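Local coordinates for maltose ABC transporter, periplasmic maltose-binding protein (Thermotoga maritima, PDB 2GHB) that probably captures maltose and related maltodextrins in the periplasm and delivers them to a membrane ABC transporter for uptake, at residues P3-W8 with Y28-E33; K85-T90 with G103-M108; A112-K117 with V319-S324; K175-N180 with M331-Q336. One frame throughout, in Å; residues are numbered along the deposited sequence.

Interaction 1 (P3-W8 with Y28-E33)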
loop_
_atom_site.group_PDB
_atom_site.type_symbol
_atom_site.label_atom_id
_atom_site.label_comp_id
_atom_site.label_asym_id
_atom_site.label_seq_id
_atom_site.Cartn_x
_atom_site.Cartn_y
_atom_site.Cartn_z
ATOM N N PRO A 3 36.038 -7.423 -7.710
ATOM C CA PRO A 3 34.995 -6.491 -7.293
ATOM C C PRO A 3 33.630 -7.192 -7.210
ATOM O O PRO A 3 33.261 -7.899 -8.144
ATOM C CB PRO A 3 35.005 -5.450 -8.408
ATOM C CG PRO A 3 35.436 -6.186 -9.600
ATOM C CD PRO A 3 36.423 -7.223 -9.118
ATOM N N LYS A 4 32.904 -7.014 -6.107
ATOM C CA LYS A 4 31.586 -7.664 -5.955
ATOM C C LYS A 4 30.447 -6.783 -5.393
ATOM O O LYS A 4 30.675 -5.737 -4.774
ATOM C CB LYS A 4 31.726 -8.953 -5.127
ATOM C CG LYS A 4 31.278 -8.861 -3.688
ATOM C CD LYS A 4 31.418 -10.198 -2.989
ATOM C CE LYS A 4 31.543 -10.009 -1.476
ATOM N NZ LYS A 4 32.331 -11.121 -0.832
ATOM N N LEU A 5 29.213 -7.222 -5.642
ATOM C CA LEU A 5 28.023 -6.610 -5.039
ATOM C C LEU A 5 27.334 -7.651 -4.204
ATOM O O LEU A 5 27.203 -8.810 -4.614
ATOM C CB LEU A 5 27.042 -6.105 -6.086
ATOM C CG LEU A 5 27.481 -5.020 -7.052
ATOM C CD1 LEU A 5 26.377 -4.831 -8.088
ATOM C CD2 LEU A 5 27.772 -3.719 -6.317
ATOM N N THR A 6 26.920 -7.236 -3.019
ATOM C CA THR A 6 26.155 -8.052 -2.135
ATOM C C THR A 6 24.725 -7.488 -2.116
ATOM O O THR A 6 24.542 -6.274 -2.086
ATOM C CB THR A 6 26.762 -8.048 -0.719
ATOM O OG1 THR A 6 28.094 -8.589 -0.774
ATOM C CG2 THR A 6 25.914 -8.882 0.227
ATOM N N ILE A 7 23.740 -8.383 -2.148
ATOM C CA ILE A 7 22.335 -8.031 -2.135
ATOM C C ILE A 7 21.672 -8.827 -1.036
ATOM O O ILE A 7 21.860 -10.030 -0.955
ATOM C CB ILE A 7 21.621 -8.406 -3.465
ATOM C CG1 ILE A 7 22.385 -7.860 -4.662
ATOM C CG2 ILE A 7 20.165 -7.889 -3.475
ATOM C CD1 ILE A 7 21.684 -8.099 -5.995
ATOM N N TRP A 8 20.924 -8.140 -0.178
ATOM C CA TRP A 8 20.038 -8.799 0.778
ATOM C C TRP A 8 18.624 -8.723 0.215
ATOM O O TRP A 8 18.093 -7.617 -0.035
ATOM C CB TRP A 8 20.072 -8.122 2.149
ATOM C CG TRP A 8 21.427 -8.127 2.822
ATOM C CD1 TRP A 8 22.498 -8.951 2.538
ATOM C CD2 TRP A 8 21.845 -7.302 3.923
ATOM N NE1 TRP A 8 23.542 -8.667 3.382
ATOM C CE2 TRP A 8 23.173 -7.663 4.236
ATOM C CE3 TRP A 8 21.231 -6.279 4.666
ATOM C CZ2 TRP A 8 23.893 -7.049 5.264
ATOM C CZ3 TRP A 8 21.961 -5.658 5.679
ATOM C CH2 TRP A 8 23.269 -6.046 5.967
ATOM N N TYR A 28 29.777 -7.239 -17.001
ATOM C CA TYR A 28 30.479 -6.170 -16.276
ATOM C C TYR A 28 31.633 -6.643 -15.393
ATOM O O TYR A 28 32.330 -5.821 -14.792
ATOM C CB TYR A 28 29.490 -5.361 -15.426
ATOM C CG TYR A 28 28.589 -4.470 -16.238
ATOM C CD1 TYR A 28 29.002 -3.199 -16.597
ATOM C CD2 TYR A 28 27.322 -4.892 -16.649
ATOM C CE1 TYR A 28 28.205 -2.378 -17.340
ATOM C CE2 TYR A 28 26.513 -4.075 -17.401
ATOM C CZ TYR A 28 26.967 -2.814 -17.744
ATOM O OH TYR A 28 26.193 -1.954 -18.492
ATOM N N GLY A 29 31.831 -7.955 -15.300
ATOM C CA GLY A 29 32.952 -8.509 -14.551
ATOM C C GLY A 29 32.744 -8.490 -13.057
ATOM O O GLY A 29 33.652 -8.879 -12.310
ATOM N N VAL A 30 31.555 -8.064 -12.607
ATOM C CA VAL A 30 31.291 -7.914 -11.178
ATOM C C VAL A 30 30.559 -9.159 -10.680
ATOM O O VAL A 30 29.526 -9.499 -11.215
ATOM C CB VAL A 30 30.436 -6.638 -10.877
ATOM C CG1 VAL A 30 30.233 -6.467 -9.365
ATOM C CG2 VAL A 30 31.093 -5.405 -11.428
ATOM N N GLU A 31 31.104 -9.827 -9.666
ATOM C CA GLU A 31 30.427 -10.959 -8.984
ATOM C C GLU A 31 29.261 -10.447 -8.120
ATOM O O GLU A 31 29.403 -9.450 -7.412
ATOM C CB GLU A 31 31.441 -11.690 -8.104
ATOM C CG GLU A 31 30.893 -12.708 -7.075
ATOM C CD GLU A 31 30.601 -14.071 -7.628
ATOM O OE1 GLU A 31 31.091 -14.404 -8.739
ATOM O OE2 GLU A 31 29.866 -14.825 -6.929
ATOM N N VAL A 32 28.112 -11.114 -8.185
ATOM C CA VAL A 32 26.957 -10.709 -7.378
ATOM C C VAL A 32 26.622 -11.792 -6.377
ATOM O O VAL A 32 26.199 -12.877 -6.739
ATOM C CB VAL A 32 25.744 -10.350 -8.258
ATOM C CG1 VAL A 32 24.547 -9.986 -7.405
ATOM C CG2 VAL A 32 26.123 -9.208 -9.203
ATOM N N GLU A 33 26.853 -11.490 -5.110
ATOM C CA GLU A 33 26.576 -12.401 -4.016
ATOM C C GLU A 33 25.171 -12.070 -3.495
ATOM O O GLU A 33 24.867 -10.903 -3.279
ATOM C CB GLU A 33 27.696 -12.236 -2.976
ATOM C CG GLU A 33 27.350 -12.470 -1.549
ATOM C CD GLU A 33 28.535 -12.134 -0.635
ATOM O OE1 GLU A 33 29.532 -12.862 -0.737
ATOM O OE2 GLU A 33 28.479 -11.140 0.149
#

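Interaction 2 (K85-T90 with G103-M108)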
loop_
_atom_site.group_PDB
_atom_site.type_symbol
_atom_site.label_atom_id
_atom_site.label_comp_id
_atom_site.label_asym_id
_atom_site.label_seq_id
_atom_site.Cartn_x
_atom_site.Cartn_y
_atom_site.Cartn_z
ATOM N N LYS A 85 9.031 5.463 -16.833
ATOM C CA LYS A 85 7.679 5.759 -17.325
ATOM C C LYS A 85 6.722 4.551 -17.242
ATOM O O LYS A 85 5.505 4.721 -17.308
ATOM C CB LYS A 85 7.721 6.272 -18.781
ATOM C CG LYS A 85 8.176 5.251 -19.821
ATOM C CD LYS A 85 8.031 5.794 -21.230
ATOM C CE LYS A 85 8.775 4.971 -22.276
ATOM N NZ LYS A 85 8.787 3.493 -22.008
ATOM N N ASN A 86 7.263 3.343 -17.104
ATOM C CA ASN A 86 6.437 2.130 -17.084
ATOM C C ASN A 86 6.034 1.661 -15.670
ATOM O O ASN A 86 5.393 0.621 -15.492
ATOM C CB ASN A 86 7.161 1.025 -17.852
ATOM C CG ASN A 86 7.294 1.335 -19.359
ATOM O OD1 ASN A 86 8.398 1.383 -19.906
ATOM N ND2 ASN A 86 6.174 1.508 -20.023
ATOM N N PHE A 87 6.404 2.436 -14.662
ATOM C CA PHE A 87 6.077 2.111 -13.287
ATOM C C PHE A 87 4.863 2.932 -12.886
ATOM O O PHE A 87 4.700 4.041 -13.367
ATOM C CB PHE A 87 7.247 2.449 -12.382
ATOM C CG PHE A 87 8.361 1.456 -12.433
ATOM C CD1 PHE A 87 8.519 0.520 -11.436
ATOM C CD2 PHE A 87 9.278 1.474 -13.483
ATOM C CE1 PHE A 87 9.584 -0.408 -11.484
ATOM C CE2 PHE A 87 10.333 0.570 -13.531
ATOM C CZ PHE A 87 10.476 -0.371 -12.527
ATOM N N TYR A 88 4.018 2.394 -12.015
ATOM C CA TYR A 88 2.920 3.182 -11.399
ATOM C C TYR A 88 3.451 4.379 -10.597
ATOM O O TYR A 88 4.399 4.241 -9.785
ATOM C CB TYR A 88 2.076 2.302 -10.467
ATOM C CG TYR A 88 1.251 1.283 -11.231
ATOM C CD1 TYR A 88 0.083 1.673 -11.900
ATOM C CD2 TYR A 88 1.644 -0.030 -11.293
ATOM C CE1 TYR A 88 -0.678 0.730 -12.641
ATOM C CE2 TYR A 88 0.899 -0.982 -12.011
ATOM C CZ TYR A 88 -0.248 -0.587 -12.682
ATOM O OH TYR A 88 -0.953 -1.517 -13.374
ATOM N N GLU A 89 2.813 5.528 -10.787
ATOM C CA GLU A 89 3.279 6.766 -10.162
ATOM C C GLU A 89 3.356 6.583 -8.668
ATOM O O GLU A 89 4.326 7.003 -8.043
ATOM C CB GLU A 89 2.372 7.962 -10.490
ATOM C CG GLU A 89 2.280 8.319 -12.003
ATOM C CD GLU A 89 1.496 9.616 -12.282
ATOM O OE1 GLU A 89 1.015 10.283 -11.306
ATOM O OE2 GLU A 89 1.382 9.972 -13.495
ATOM N N THR A 90 2.364 5.932 -8.082
ATOM C CA THR A 90 2.332 5.833 -6.608
ATOM C C THR A 90 3.400 4.895 -6.023
ATOM O O THR A 90 3.774 5.034 -4.872
ATOM C CB THR A 90 0.920 5.492 -6.050
ATOM O OG1 THR A 90 0.686 4.089 -6.114
ATOM C CG2 THR A 90 -0.149 6.198 -6.827
ATOM N N GLY A 103 14.571 4.476 -4.616
ATOM C CA GLY A 103 14.508 3.027 -4.831
ATOM C C GLY A 103 13.696 2.642 -6.053
ATOM O O GLY A 103 13.044 3.486 -6.665
ATOM N N ILE A 104 13.761 1.356 -6.412
ATOM C CA ILE A 104 13.004 0.800 -7.534
ATOM C C ILE A 104 12.009 -0.157 -6.928
ATOM O O ILE A 104 12.388 -1.184 -6.391
ATOM C CB ILE A 104 13.903 0.053 -8.517
ATOM C CG1 ILE A 104 14.914 1.032 -9.158
ATOM C CG2 ILE A 104 13.058 -0.672 -9.575
ATOM C CD1 ILE A 104 14.281 2.145 -10.002
ATOM N N PRO A 105 10.720 0.177 -6.999
ATOM C CA PRO A 105 9.715 -0.676 -6.368
ATOM C C PRO A 105 9.450 -1.950 -7.197
ATOM O O PRO A 105 9.499 -1.902 -8.405
ATOM C CB PRO A 105 8.473 0.229 -6.370
ATOM C CG PRO A 105 8.623 1.034 -7.552
ATOM C CD PRO A 105 10.103 1.294 -7.718
ATOM N N TYR A 106 9.161 -3.057 -6.550
ATOM C CA TYR A 106 8.766 -4.277 -7.248
ATOM C C TYR A 106 7.359 -4.817 -6.895
ATOM O O TYR A 106 6.856 -5.725 -7.593
ATOM C CB TYR A 106 9.758 -5.380 -6.999
ATOM C CG TYR A 106 9.903 -5.798 -5.564
ATOM C CD1 TYR A 106 9.115 -6.806 -5.037
ATOM C CD2 TYR A 106 10.856 -5.226 -4.746
ATOM C CE1 TYR A 106 9.255 -7.224 -3.733
ATOM C CE2 TYR A 106 11.005 -5.635 -3.400
ATOM C CZ TYR A 106 10.216 -6.627 -2.916
ATOM O OH TYR A 106 10.332 -7.053 -1.606
ATOM N N ALA A 107 6.738 -4.282 -5.839
ATOM C CA ALA A 107 5.453 -4.781 -5.356
ATOM C C ALA A 107 4.708 -3.711 -4.601
ATOM O O ALA A 107 5.326 -2.942 -3.854
ATOM C CB ALA A 107 5.656 -5.988 -4.444
ATOM N N MET A 108 3.385 -3.709 -4.767
ATOM C CA MET A 108 2.462 -2.814 -4.071
ATOM C C MET A 108 1.425 -3.662 -3.306
ATOM O O MET A 108 1.241 -4.855 -3.576
ATOM C CB MET A 108 1.705 -1.927 -5.056
ATOM C CG MET A 108 2.516 -0.935 -5.830
ATOM S SD MET A 108 1.523 0.178 -6.821
ATOM C CE MET A 108 0.748 -0.888 -8.030
#

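Interaction 3 (A112-K117 with V319-S324)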
loop_
_atom_site.group_PDB
_atom_site.type_symbol
_atom_site.label_atom_id
_atom_site.label_comp_id
_atom_site.label_asym_id
_atom_site.label_seq_id
_atom_site.Cartn_x
_atom_site.Cartn_y
_atom_site.Cartn_z
ATOM N N ALA A 112 -9.076 -3.450 -1.430
ATOM C CA ALA A 112 -10.083 -3.254 -2.489
ATOM C C ALA A 112 -11.412 -3.921 -2.123
ATOM O O ALA A 112 -11.540 -4.529 -1.068
ATOM C CB ALA A 112 -9.572 -3.803 -3.820
ATOM N N LEU A 113 -12.387 -3.818 -3.016
ATOM C CA LEU A 113 -13.679 -4.505 -2.810
ATOM C C LEU A 113 -13.537 -6.005 -3.029
ATOM O O LEU A 113 -13.197 -6.453 -4.130
ATOM C CB LEU A 113 -14.762 -3.961 -3.739
ATOM C CG LEU A 113 -16.184 -4.533 -3.474
ATOM C CD1 LEU A 113 -16.759 -3.972 -2.188
ATOM C CD2 LEU A 113 -17.099 -4.233 -4.626
ATOM N N ILE A 114 -13.761 -6.767 -1.967
ATOM C CA ILE A 114 -13.857 -8.210 -2.047
ATOM C C ILE A 114 -15.329 -8.583 -1.775
ATOM O O ILE A 114 -15.918 -8.115 -0.798
ATOM C CB ILE A 114 -12.954 -8.876 -1.031
ATOM C CG1 ILE A 114 -11.549 -8.256 -1.098
ATOM C CG2 ILE A 114 -12.912 -10.406 -1.278
ATOM C CD1 ILE A 114 -10.583 -8.898 -0.174
ATOM N N TYR A 115 -15.905 -9.402 -2.662
ATOM C CA TYR A 115 -17.342 -9.711 -2.635
ATOM C C TYR A 115 -17.673 -11.191 -2.873
ATOM O O TYR A 115 -16.930 -11.901 -3.564
ATOM C CB TYR A 115 -18.088 -8.832 -3.647
ATOM C CG TYR A 115 -17.675 -8.997 -5.092
ATOM C CD1 TYR A 115 -18.411 -9.804 -5.956
ATOM C CD2 TYR A 115 -16.565 -8.320 -5.608
ATOM C CE1 TYR A 115 -18.049 -9.941 -7.299
ATOM C CE2 TYR A 115 -16.188 -8.453 -6.945
ATOM C CZ TYR A 115 -16.931 -9.269 -7.784
ATOM O OH TYR A 115 -16.573 -9.407 -9.097
ATOM N N ASN A 116 -18.779 -11.648 -2.270
ATOM C CA ASN A 116 -19.216 -13.050 -2.381
ATOM C C ASN A 116 -20.133 -13.142 -3.575
ATOM O O ASN A 116 -21.238 -12.590 -3.559
ATOM C CB ASN A 116 -19.931 -13.516 -1.109
ATOM C CG ASN A 116 -20.004 -15.038 -0.993
ATOM O OD1 ASN A 116 -20.118 -15.751 -1.992
ATOM N ND2 ASN A 116 -19.926 -15.536 0.227
ATOM N N LYS A 117 -19.662 -13.799 -4.635
ATOM C CA LYS A 117 -20.443 -13.882 -5.878
ATOM C C LYS A 117 -21.793 -14.586 -5.677
ATOM O O LYS A 117 -22.742 -14.309 -6.411
ATOM C CB LYS A 117 -19.654 -14.560 -6.999
ATOM C CG LYS A 117 -18.701 -13.630 -7.729
ATOM C CD LYS A 117 -17.845 -14.425 -8.713
ATOM C CE LYS A 117 -16.829 -13.558 -9.426
ATOM N NZ LYS A 117 -15.996 -14.357 -10.377
ATOM N N VAL A 319 -5.793 -7.721 -11.035
ATOM C CA VAL A 319 -6.252 -6.522 -11.713
ATOM C C VAL A 319 -7.029 -5.598 -10.782
ATOM O O VAL A 319 -6.813 -4.390 -10.795
ATOM C CB VAL A 319 -7.122 -6.866 -12.942
ATOM C CG1 VAL A 319 -7.813 -5.628 -13.480
ATOM C CG2 VAL A 319 -6.262 -7.495 -14.024
ATOM N N GLY A 320 -7.931 -6.165 -9.981
ATOM C CA GLY A 320 -8.787 -5.351 -9.130
ATOM C C GLY A 320 -7.973 -4.688 -8.035
ATOM O O GLY A 320 -8.100 -3.485 -7.815
ATOM N N PHE A 321 -7.140 -5.486 -7.372
ATOM C CA PHE A 321 -6.181 -4.976 -6.375
ATOM C C PHE A 321 -5.222 -3.921 -6.953
ATOM O O PHE A 321 -4.998 -2.884 -6.321
ATOM C CB PHE A 321 -5.347 -6.108 -5.752
ATOM C CG PHE A 321 -6.079 -6.917 -4.716
ATOM C CD1 PHE A 321 -6.710 -6.298 -3.633
ATOM C CD2 PHE A 321 -6.130 -8.303 -4.810
ATOM C CE1 PHE A 321 -7.378 -7.044 -2.684
ATOM C CE2 PHE A 321 -6.801 -9.052 -3.860
ATOM C CZ PHE A 321 -7.409 -8.429 -2.787
ATOM N N THR A 322 -4.684 -4.170 -8.146
ATOM C CA THR A 322 -3.623 -3.299 -8.666
ATOM C C THR A 322 -4.194 -1.962 -9.121
ATOM O O THR A 322 -3.562 -0.920 -8.968
ATOM C CB THR A 322 -2.773 -4.001 -9.777
ATOM O OG1 THR A 322 -2.211 -5.207 -9.253
ATOM C CG2 THR A 322 -1.612 -3.117 -10.235
ATOM N N LEU A 323 -5.407 -1.987 -9.669
ATOM C CA LEU A 323 -6.114 -0.764 -10.018
ATOM C C LEU A 323 -6.432 0.090 -8.787
ATOM O O LEU A 323 -6.382 1.315 -8.837
ATOM C CB LEU A 323 -7.409 -1.100 -10.750
ATOM C CG LEU A 323 -7.257 -1.859 -12.077
ATOM C CD1 LEU A 323 -8.625 -1.985 -12.741
ATOM C CD2 LEU A 323 -6.240 -1.202 -13.001
ATOM N N SER A 324 -6.749 -0.569 -7.682
ATOM C CA SER A 324 -7.003 0.113 -6.413
ATOM C C SER A 324 -5.702 0.793 -5.954
ATOM O O SER A 324 -5.670 2.014 -5.661
ATOM C CB SER A 324 -7.538 -0.912 -5.388
ATOM O OG SER A 324 -8.000 -0.313 -4.196
#

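Interaction 4 (K175-N180 with M331-Q336)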
loop_
_atom_site.group_PDB
_atom_site.type_symbol
_atom_site.label_atom_id
_atom_site.label_comp_id
_atom_site.label_asym_id
_atom_site.label_seq_id
_atom_site.Cartn_x
_atom_site.Cartn_y
_atom_site.Cartn_z
ATOM N N LYS A 175 8.895 18.992 -3.924
ATOM C CA LYS A 175 10.071 18.881 -3.056
ATOM C C LYS A 175 9.860 17.920 -1.897
ATOM O O LYS A 175 10.671 17.877 -0.972
ATOM C CB LYS A 175 10.473 20.269 -2.522
ATOM C CG LYS A 175 11.177 21.156 -3.570
ATOM C CD LYS A 175 12.604 20.624 -3.927
ATOM C CE LYS A 175 13.046 21.028 -5.335
ATOM N NZ LYS A 175 12.205 20.399 -6.406
ATOM N N GLY A 176 8.783 17.142 -1.944
ATOM C CA GLY A 176 8.529 16.129 -0.932
ATOM C C GLY A 176 7.281 16.414 -0.126
ATOM O O GLY A 176 6.535 17.349 -0.443
ATOM N N LEU A 177 7.052 15.582 0.896
ATOM C CA LEU A 177 5.942 15.760 1.838
ATOM C C LEU A 177 6.179 16.953 2.769
ATOM O O LEU A 177 7.160 16.974 3.535
ATOM C CB LEU A 177 5.750 14.523 2.715
ATOM C CG LEU A 177 5.488 13.175 2.025
ATOM C CD1 LEU A 177 5.297 12.126 3.074
ATOM C CD2 LEU A 177 4.296 13.224 1.112
ATOM N N ASP A 178 5.253 17.914 2.720
ATOM C CA ASP A 178 5.215 19.043 3.666
ATOM C C ASP A 178 4.466 18.625 4.934
ATOM O O ASP A 178 3.223 18.606 4.963
ATOM C CB ASP A 178 4.549 20.239 2.993
ATOM C CG ASP A 178 4.518 21.486 3.872
ATOM O OD1 ASP A 178 4.923 21.448 5.048
ATOM O OD2 ASP A 178 4.048 22.512 3.364
ATOM N N VAL A 179 5.218 18.292 5.983
ATOM C CA VAL A 179 4.627 17.795 7.214
ATOM C C VAL A 179 3.893 18.870 8.032
ATOM O O VAL A 179 3.206 18.538 9.015
ATOM C CB VAL A 179 5.644 17.058 8.132
ATOM C CG1 VAL A 179 6.334 15.901 7.388
ATOM C CG2 VAL A 179 6.672 18.026 8.728
ATOM N N ASN A 180 4.043 20.136 7.640
ATOM C CA ASN A 180 3.325 21.232 8.278
ATOM C C ASN A 180 1.979 21.501 7.592
ATOM O O ASN A 180 1.152 22.213 8.152
ATOM C CB ASN A 180 4.163 22.524 8.258
ATOM C CG ASN A 180 5.484 22.395 9.007
ATOM O OD1 ASN A 180 6.539 22.751 8.474
ATOM N ND2 ASN A 180 5.434 21.904 10.239
ATOM N N MET A 331 1.548 5.279 2.088
ATOM C CA MET A 331 1.587 5.631 3.486
ATOM C C MET A 331 2.832 6.504 3.676
ATOM O O MET A 331 3.907 6.132 3.221
ATOM C CB MET A 331 1.642 4.386 4.350
ATOM C CG MET A 331 0.363 3.578 4.224
ATOM S SD MET A 331 0.282 2.163 5.278
ATOM C CE MET A 331 1.000 0.918 4.220
ATOM N N PRO A 332 2.686 7.694 4.288
ATOM C CA PRO A 332 3.866 8.584 4.342
ATOM C C PRO A 332 5.090 7.909 4.957
ATOM O O PRO A 332 5.007 7.289 6.007
ATOM C CB PRO A 332 3.356 9.793 5.153
ATOM C CG PRO A 332 1.845 9.809 4.829
ATOM C CD PRO A 332 1.513 8.329 4.915
ATOM N N ASN A 333 6.208 8.023 4.240
ATOM C CA ASN A 333 7.460 7.333 4.571
ATOM C C ASN A 333 8.386 8.140 5.520
ATOM O O ASN A 333 9.622 7.963 5.536
ATOM C CB ASN A 333 8.211 6.912 3.278
ATOM C CG ASN A 333 8.551 8.065 2.369
ATOM O OD1 ASN A 333 8.556 9.233 2.775
ATOM N ND2 ASN A 333 8.812 7.755 1.109
ATOM N N VAL A 334 7.770 8.987 6.340
ATOM C CA VAL A 334 8.503 9.890 7.204
ATOM C C VAL A 334 8.077 9.581 8.621
ATOM O O VAL A 334 6.974 9.092 8.841
ATOM C CB VAL A 334 8.245 11.351 6.825
ATOM C CG1 VAL A 334 8.452 11.536 5.335
ATOM C CG2 VAL A 334 6.832 11.786 7.210
ATOM N N PRO A 335 8.959 9.840 9.596
ATOM C CA PRO A 335 8.703 9.399 10.975
ATOM C C PRO A 335 7.542 10.111 11.682
ATOM O O PRO A 335 7.030 9.595 12.664
ATOM C CB PRO A 335 10.028 9.687 11.686
ATOM C CG PRO A 335 10.695 10.716 10.881
ATOM C CD PRO A 335 10.247 10.550 9.466
ATOM N N GLN A 336 7.145 11.268 11.175
ATOM C CA GLN A 336 5.979 12.007 11.679
ATOM C C GLN A 336 4.650 11.248 11.492
ATOM O O GLN A 336 3.651 11.570 12.158
ATOM C CB GLN A 336 5.863 13.361 10.966
ATOM C CG GLN A 336 6.974 14.379 11.269
ATOM C CD GLN A 336 8.343 13.979 10.718
ATOM O OE1 GLN A 336 8.474 13.543 9.569
ATOM N NE2 GLN A 336 9.376 14.117 11.558
#

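Interaction 1 (P3-W8 with Y28-E33)
Glu33 reaches across to the neighbouring strand and engages two side chains of 3-8 with its carboxylate. Its chain runs extended beyond CG, lying alongside Thr6 and crossing Lys4. Glu33 OE2 accepts from Thr6 OG1 at 2.7 Å, the hydroxyl standing well above the carboxylate plane, about 48° out of it. The other oxygen, Glu33 OE1, meets Lys4 NZ at 3.3 Å, a salt bridge whose hydrogen bond is weak. Thr6 offers its hydroxyl because OG1 is turned beside the backbone N (chi1 -61°). An alanine in place of Glu33 would probably leave Thr6 OG1 and the Lys4 ammonium without these carboxylate partners on this partly exposed face. Beneath the side chains the backbones pair in parallel, Lys4 beside Glu31, Leu5 beside Val32 and Thr6 beside Glu33. Leu5 donates from N to Glu31 O at 2.9 Å and accepts at O from Glu33 N at 2.7 Å, while Ile7 N closes on Glu33 O. These strands are the two parallel members of a beta-alpha-beta unit, linked through helix 14-28, an element of the alpha/beta lobes of periplasmic binding proteins. The opposite face of the pair is apolar. Ile7 CD1 rests 3.7 Å from Val32 CG1, the branch of that valine anti to its own N (chi1 178°). Leu5 CG approaches Val30 CG1 at 3.9 Å, the two side chains meeting at a slant. Phe24 of helix 14-28 touches Leu5, Val30 and Val32, and Phe281 of helix 275-286 packs on Leu5 and Ile7.

Interaction 2 (K85-T90 with G103-M108)
Phe87 and Pro105 face each other with their CA atoms 8.3 Å apart, and the touching parts of the two backbones, 87-90 and 104-108, run at about 60°, so mainly side chains bridge the gap, joined by the Pro105 carbonyl. The Phe87 ring meets two residues of the strand, Pro105 and Ile104. Phe87 CE1 comes to 3.4 Å from Pro105 O, which lies close to the ring plane, and Phe87 CD1 packs on Pro105 CG at 3.9 Å. Further round the ring, Phe87 CZ reaches Ile104 CG2, also at 3.9 Å, the two side chains crossing at about a right angle. Pro105 O also accepts a hydrogen bond from Ser304 OG, giving this carbonyl a polar partner besides the aromatic edge. An alanine at Phe87 would probably open a gap over Ile104 and Pro105 and deprive that carbonyl of its aromatic neighbour. The contact packs the start of helix 89-94, with Tyr88 at its N-cap position, against the long strand 100-116 of the mixed sheet; a classic beta bulge lies in this strand, where Tyr106 and Ala107 both face Gln264. On the helix side of Phe87, Met108 makes a Met-aromatic contact with Tyr88. The thioether is bent at its last torsion (chi3 -65°), carrying Met108 CE to 3.5 Å from Tyr88 CD2, while SD lies 5.2 Å from the centroid of the Tyr88 ring, oblique to it. Met108 SD also comes within 4.1 Å of Thr90 OG1, whose weak hydrogen bond goes to Ala325 O. Thr322 of helix 316-327 packs on both Tyr88 and Met108.

Interaction 3 (A112-K117 with V319-S324)
Ala112 CB is the point on which the helix segment 319-324 converges. Phe321 CD1 and Ser324 OG both lie 3.8 Å from Ala112 CB, and Gly320 O comes to 4.3 Å from it. Phe321 and Ser324 are neighbours on one side of the helix, three residues apart, and the small alanine lets the backbones come together, with 5.8 Å between the CA atoms of Ala112 and Phe321. The methyl approaches the Phe321 ring obliquely. Two residues along the strand, Ile114 meets the far end of the same ring: its CD1 stands at the edge, near the ring plane, 4.1 Å from Phe321 CZ. The isoleucine reaches that edge because CG1 turns beside the backbone N (chi1 -48°) and CD1 then extends away from CA (chi2 -177°).

Outside this first shell, Ile233 of helix 233-238 touches both Ile114 and Phe321, while Leu302 packs on Phe321. Ser324 has its OG anti to the backbone N (chi1 -171°), and this hydroxyl is hydrogen-bonded to Ile111 O, tying the helix to the strand just before Ala112. Backbone bonds of Ala112 with Asn228, Ile114 with Ile226 and Tyr115 with Gly244 pair the strand with 225-228 and 243-246. Helix 316-327 packs against strand 100-116 around Ala112 and Ile114, the local axes 8.2 Å apart and roughly antiparallel, a mostly apolar helix-against-sheet contact as in the alpha/beta lobes of periplasmic binding proteins.

Interaction 4 (K175-N180 with M331-Q336)
Leu177 is the first residue of 175-180 to meet the loop 331-336, and it does so through a single methyl, CD1. Leu177 CD1 sits 3.7 Å from Pro332 CB and 3.9 Å from Val334 CG1. The leucine side chain crosses the proline at about a right angle and the valine at a slant. CG turned beside the backbone N (chi1 -58°), with CD1 extended beyond it, sends the methyl across to the loop.

The next residue, Asp178, turns to its own chain: OD1 accepts from Asn180 N at 3.0 Å, with the donor about 40° above the carboxylate plane. This is an Asx turn, and it accompanies the corner that the chain makes at 179 and 180.

At that corner Val179 takes over the contact. Val179 CG1 touches Val334 CG2 at 4.1 Å and lies 3.9 Å from Gln336 OE1. Gln336, bent at its second torsion (chi2 68°), brings its amide oxygen up against this methyl, the two side chains crossing at about a right angle. The two branches of Val334 therefore serve different neighbours, CG1 the leucine and CG2 the valine.

Phe170 of strand 168-173 touches Val179, Pro332, Val334 and Gln336, backing the patch from the same small sheet. Asn333 ND2 is bound to Ala94 O and Ser96 O, which fixes the loop near Leu177. The whole is a small, partly exposed apolar patch where the edge strand 176-178 of a three-stranded antiparallel sheet meets the irregular connection from strand 329-330 to helix 340-352.

In the fold
Interactions 2 and 3 are the buried pair. Both use strand 100-116, and they touch through Thr322 of helix 316-327, whose CG2 lies 3.6 Å from Tyr88 OH and 3.9 Å from Met108 CE. Neither has a hydrogen bond between its segments. Interaction 1, partly buried, reaches the same mixed sheet but lies towards its end, about 40 Å from interaction 3 between centres; being a strand pair, it is held by backbone bonds, with an apolar inner face and a polar, more exposed one. Interaction 4 is a surface contact on the separate sheet, joined by apolar carbons and one amide oxygen without a cross-segment hydrogen bond, and lies across the chain's centre from interaction 3.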